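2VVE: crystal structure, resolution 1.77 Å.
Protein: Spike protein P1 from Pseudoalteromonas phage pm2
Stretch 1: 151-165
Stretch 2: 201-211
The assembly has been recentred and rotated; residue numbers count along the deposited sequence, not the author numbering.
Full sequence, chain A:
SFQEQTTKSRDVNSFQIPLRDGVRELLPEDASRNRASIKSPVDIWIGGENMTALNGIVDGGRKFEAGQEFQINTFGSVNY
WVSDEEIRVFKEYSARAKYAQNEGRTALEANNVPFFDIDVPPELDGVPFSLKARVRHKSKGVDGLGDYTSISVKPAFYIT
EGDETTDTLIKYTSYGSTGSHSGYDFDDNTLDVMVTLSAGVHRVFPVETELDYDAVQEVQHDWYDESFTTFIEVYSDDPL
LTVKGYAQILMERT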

# COMPACT_ATOMS: atom_id res chain seq x y z
N ILE A 151 27.92 -31.23 -35.74
CA ILE A 151 27.49 -30.89 -34.39
C ILE A 151 26.05 -31.37 -34.14
O ILE A 151 25.13 -31.01 -34.88
CB ILE A 151 27.61 -29.36 -34.12
CG1 ILE A 151 29.08 -28.90 -34.17
CG2 ILE A 151 26.94 -28.97 -32.79
CD1 ILE A 151 30.02 -29.57 -33.15
N SER A 152 25.88 -32.18 -33.10
CA SER A 152 24.55 -32.59 -32.65
C SER A 152 24.00 -31.55 -31.70
O SER A 152 24.71 -31.07 -30.81
CB SER A 152 24.57 -33.98 -31.99
OG SER A 152 24.90 -34.98 -32.94
N VAL A 153 22.73 -31.20 -31.90
CA VAL A 153 22.04 -30.22 -31.07
C VAL A 153 20.71 -30.77 -30.54
O VAL A 153 20.05 -31.58 -31.19
CB VAL A 153 21.78 -28.87 -31.81
CG1 VAL A 153 23.10 -28.24 -32.28
CG2 VAL A 153 20.84 -29.05 -32.97
N LYS A 154 20.36 -30.35 -29.33
CA LYS A 154 19.05 -30.65 -28.77
C LYS A 154 18.67 -29.52 -27.81
O LYS A 154 18.98 -29.59 -26.61
CB LYS A 154 19.03 -32.03 -28.10
CG LYS A 154 17.64 -32.42 -27.54
CD LYS A 154 17.52 -33.91 -27.25
CE LYS A 154 17.06 -34.69 -28.46
NZ LYS A 154 16.96 -36.14 -28.15
N PRO A 155 18.01 -28.47 -28.34
CA PRO A 155 17.60 -27.34 -27.50
C PRO A 155 16.52 -27.76 -26.50
O PRO A 155 15.76 -28.69 -26.77
CB PRO A 155 17.06 -26.31 -28.50
CG PRO A 155 16.67 -27.14 -29.71
CD PRO A 155 17.64 -28.27 -29.76
N ALA A 156 16.48 -27.12 -25.34
CA ALA A 156 15.45 -27.43 -24.34
C ALA A 156 15.02 -26.18 -23.59
O ALA A 156 15.73 -25.16 -23.60
CB ALA A 156 15.96 -28.49 -23.36
N PHE A 157 13.83 -26.25 -22.98
CA PHE A 157 13.47 -25.37 -21.88
C PHE A 157 13.61 -26.18 -20.63
O PHE A 157 13.02 -27.25 -20.53
CB PHE A 157 12.02 -24.90 -21.98
CG PHE A 157 11.70 -24.15 -23.24
CD1 PHE A 157 12.37 -22.97 -23.55
CD2 PHE A 157 10.72 -24.62 -24.10
CE1 PHE A 157 12.06 -22.25 -24.72
CE2 PHE A 157 10.40 -23.92 -25.29
CZ PHE A 157 11.07 -22.74 -25.59
N TYR A 158 14.40 -25.67 -19.68
CA TYR A 158 14.38 -26.21 -18.32
C TYR A 158 13.43 -25.33 -17.51
O TYR A 158 13.67 -24.13 -17.38
CB TYR A 158 15.77 -26.17 -17.68
CG TYR A 158 16.80 -27.13 -18.24
CD1 TYR A 158 16.46 -28.12 -19.19
CD2 TYR A 158 18.12 -27.06 -17.83
CE1 TYR A 158 17.43 -28.99 -19.69
CE2 TYR A 158 19.08 -27.91 -18.32
CZ TYR A 158 18.74 -28.88 -19.23
OH TYR A 158 19.75 -29.72 -19.67
N ILE A 159 12.37 -25.92 -16.96
CA ILE A 159 11.33 -25.14 -16.28
C ILE A 159 11.14 -25.62 -14.84
O ILE A 159 11.06 -26.83 -14.59
CB ILE A 159 9.97 -25.21 -17.04
CG1 ILE A 159 10.17 -24.89 -18.53
CG2 ILE A 159 8.93 -24.28 -16.39
CD1 ILE A 159 8.87 -24.87 -19.36
N THR A 160 11.04 -24.69 -13.90
CA THR A 160 10.80 -25.09 -12.50
C THR A 160 9.42 -25.77 -12.41
O THR A 160 8.46 -25.30 -13.01
CB THR A 160 10.88 -23.89 -11.52
OG1 THR A 160 9.95 -22.89 -11.91
CG2 THR A 160 12.30 -23.27 -11.50
N GLU A 161 9.33 -26.89 -11.70
CA GLU A 161 8.03 -27.56 -11.54
C GLU A 161 7.21 -26.89 -10.44
O GLU A 161 5.98 -26.84 -10.51
CB GLU A 161 8.18 -29.06 -11.25
CG GLU A 161 6.85 -29.82 -11.36
CD GLU A 161 7.01 -31.32 -11.47
OE1 GLU A 161 7.56 -31.93 -10.52
OE2 GLU A 161 6.59 -31.89 -12.50
N GLY A 162 7.91 -26.39 -9.43
CA GLY A 162 7.32 -25.46 -8.48
C GLY A 162 7.56 -24.05 -8.98
O GLY A 162 7.85 -23.84 -10.17
N ASP A 163 7.48 -23.09 -8.07
CA ASP A 163 7.65 -21.69 -8.45
C ASP A 163 9.13 -21.30 -8.58
O ASP A 163 10.01 -22.17 -8.51
CB ASP A 163 6.90 -20.76 -7.49
CG ASP A 163 7.35 -20.90 -6.05
OD1 ASP A 163 8.43 -21.47 -5.79
OD2 ASP A 163 6.61 -20.42 -5.16
N GLU A 164 9.41 -20.01 -8.75
CA GLU A 164 10.77 -19.53 -8.97
C GLU A 164 11.69 -19.68 -7.74
O GLU A 164 12.91 -19.50 -7.86
CB GLU A 164 10.77 -18.08 -9.51
CG GLU A 164 10.49 -16.98 -8.47
CD GLU A 164 9.01 -16.77 -8.16
OE1 GLU A 164 8.62 -15.61 -7.92
OE2 GLU A 164 8.24 -17.76 -8.15
N THR A 165 11.11 -20.02 -6.58
CA THR A 165 11.88 -20.22 -5.35
C THR A 165 12.32 -21.67 -5.13
O THR A 165 13.15 -21.95 -4.26
CB THR A 165 11.13 -19.70 -4.08
OG1 THR A 165 10.03 -20.57 -3.76
CG2 THR A 165 10.62 -18.26 -4.27
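Stretch 2 201-211: VHRVFPVETEL

At one end Glu-208 and Thr-209 grip the backbone of Lys-154: Lys-154 N donates to Glu-208 OE2 (2.7 Å), while Lys-154 O accepts from both Thr-209 OG1 (2.6 Å) and Thr-209 N (3.1 Å). Glu-208 OE2 also accepts from Glu-210 N (3.0 Å), within stretch 2. Stretch 2 runs as an extended strand, 201-208, antiparallel to strand 155-160; the two N-to-C directions lie 158° apart and the axes approach to 4.5 Å. The ladder follows with paired bonds: Ala-156 N to Val-207 O (2.8 Å) and Val-207 N to Ala-156 O (2.9 Å), then Tyr-158 N to Phe-205 O (2.9 Å) and Phe-205 N to Tyr-158 O (2.8 Å). Beyond them Thr-160 N reaches Arg-203 O (3.0 Å), but Arg-203 N donates to the side-chain Thr-160 OG1 (3.0 Å), and Thr-160 O accepts from His-202 ND1 (2.9 Å). A water bridges Ser-152 O (2.7 Å) and Glu-210 O (2.8 Å). On one sheet face Val-207 CG2 sits over the Tyr-158 ring, 3.6 Å from its centroid; on the other, Val-204 CG1 packs against Phe-157 CD1 (3.8 Å) and Ile-159 CG1 (3.9 Å). Past the ladder, Glu-164 CB lies over the Arg-203 guanidinium, 3.9 Å from Arg-203 CZ.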

# COMPACT_ATOMS: atom_id res chain seq x y z
N VAL A 201 4.20 -18.50 -10.60
CA VAL A 201 5.34 -18.15 -11.42
C VAL A 201 6.22 -19.38 -11.61
O VAL A 201 6.50 -20.11 -10.66
CB VAL A 201 6.13 -16.98 -10.78
CG1 VAL A 201 7.40 -16.68 -11.56
CG2 VAL A 201 5.25 -15.73 -10.68
N HIS A 202 6.62 -19.62 -12.86
CA HIS A 202 7.57 -20.67 -13.19
C HIS A 202 8.71 -20.02 -13.97
O HIS A 202 8.48 -19.18 -14.84
CB HIS A 202 6.93 -21.78 -14.02
CG HIS A 202 5.86 -22.54 -13.29
ND1 HIS A 202 6.10 -23.73 -12.65
CD2 HIS A 202 4.55 -22.25 -13.07
CE1 HIS A 202 4.99 -24.16 -12.08
NE2 HIS A 202 4.04 -23.28 -12.31
N ARG A 203 9.92 -20.42 -13.64
CA ARG A 203 11.12 -19.87 -14.29
C ARG A 203 11.59 -20.83 -15.38
O ARG A 203 11.63 -22.05 -15.18
CB ARG A 203 12.23 -19.63 -13.26
CG ARG A 203 13.48 -18.95 -13.81
CD ARG A 203 14.18 -18.18 -12.69
NE ARG A 203 13.38 -17.01 -12.29
CZ ARG A 203 13.67 -16.19 -11.28
NH1 ARG A 203 14.75 -16.41 -10.55
NH2 ARG A 203 12.88 -15.15 -11.01
N VAL A 204 11.94 -20.24 -16.53
CA VAL A 204 12.30 -21.00 -17.74
C VAL A 204 13.71 -20.63 -18.23
O VAL A 204 14.00 -19.46 -18.47
CB VAL A 204 11.29 -20.74 -18.90
CG1 VAL A 204 11.63 -21.60 -20.12
CG2 VAL A 204 9.85 -20.96 -18.44
N PHE A 205 14.56 -21.65 -18.37
CA PHE A 205 15.93 -21.49 -18.91
C PHE A 205 16.02 -22.13 -20.31
O PHE A 205 16.02 -23.37 -20.44
CB PHE A 205 16.97 -22.16 -17.99
CG PHE A 205 17.01 -21.63 -16.58
CD1 PHE A 205 17.98 -20.70 -16.21
CD2 PHE A 205 16.11 -22.10 -15.62
CE1 PHE A 205 18.04 -20.22 -14.90
CE2 PHE A 205 16.17 -21.62 -14.30
CZ PHE A 205 17.12 -20.68 -13.95
N PRO A 206 16.08 -21.30 -21.37
CA PRO A 206 16.36 -21.85 -22.70
C PRO A 206 17.84 -22.26 -22.80
O PRO A 206 18.74 -21.42 -22.63
CB PRO A 206 16.02 -20.68 -23.64
CG PRO A 206 15.25 -19.69 -22.81
CD PRO A 206 15.83 -19.85 -21.42
N VAL A 207 18.08 -23.54 -23.08
CA VAL A 207 19.44 -24.08 -23.07
C VAL A 207 19.74 -25.02 -24.23
O VAL A 207 18.81 -25.56 -24.87
CB VAL A 207 19.73 -24.87 -21.76
CG1 VAL A 207 19.51 -24.00 -20.53
CG2 VAL A 207 18.89 -26.15 -21.68
N GLU A 208 21.03 -25.24 -24.48
CA GLU A 208 21.49 -26.34 -25.33
C GLU A 208 21.86 -27.53 -24.41
O GLU A 208 22.69 -27.37 -23.51
CB GLU A 208 22.69 -25.90 -26.18
CG GLU A 208 23.28 -27.03 -27.04
CD GLU A 208 22.23 -27.73 -27.91
OE1 GLU A 208 21.64 -27.08 -28.81
OE2 GLU A 208 21.99 -28.94 -27.68
N THR A 209 21.27 -28.71 -24.65
CA THR A 209 21.48 -29.86 -23.75
C THR A 209 22.59 -30.81 -24.22
O THR A 209 23.01 -31.70 -23.47
CB THR A 209 20.19 -30.71 -23.54
OG1 THR A 209 19.78 -31.30 -24.78
CG2 THR A 209 19.06 -29.88 -22.96
N GLU A 210 23.01 -30.64 -25.46
CA GLU A 210 23.95 -31.58 -26.08
C GLU A 210 25.30 -30.90 -26.21
O GLU A 210 25.42 -29.86 -26.87
CB GLU A 210 23.42 -32.04 -27.45
CG GLU A 210 24.29 -33.05 -28.18
CD GLU A 210 24.26 -34.43 -27.56
OE1 GLU A 210 23.17 -34.87 -27.12
OE2 GLU A 210 25.32 -35.08 -27.53
N LEU A 211 26.30 -31.46 -25.54
CA LEU A 211 27.67 -31.00 -25.67
C LEU A 211 28.40 -32.00 -26.57
O LEU A 211 28.76 -33.10 -26.13
CB LEU A 211 28.33 -30.87 -24.28
CG LEU A 211 29.81 -30.44 -24.19
CD1 LEU A 211 30.06 -29.10 -24.85
CD2 LEU A 211 30.26 -30.41 -22.74
O HOH W 1 25.42 -28.84 -29.53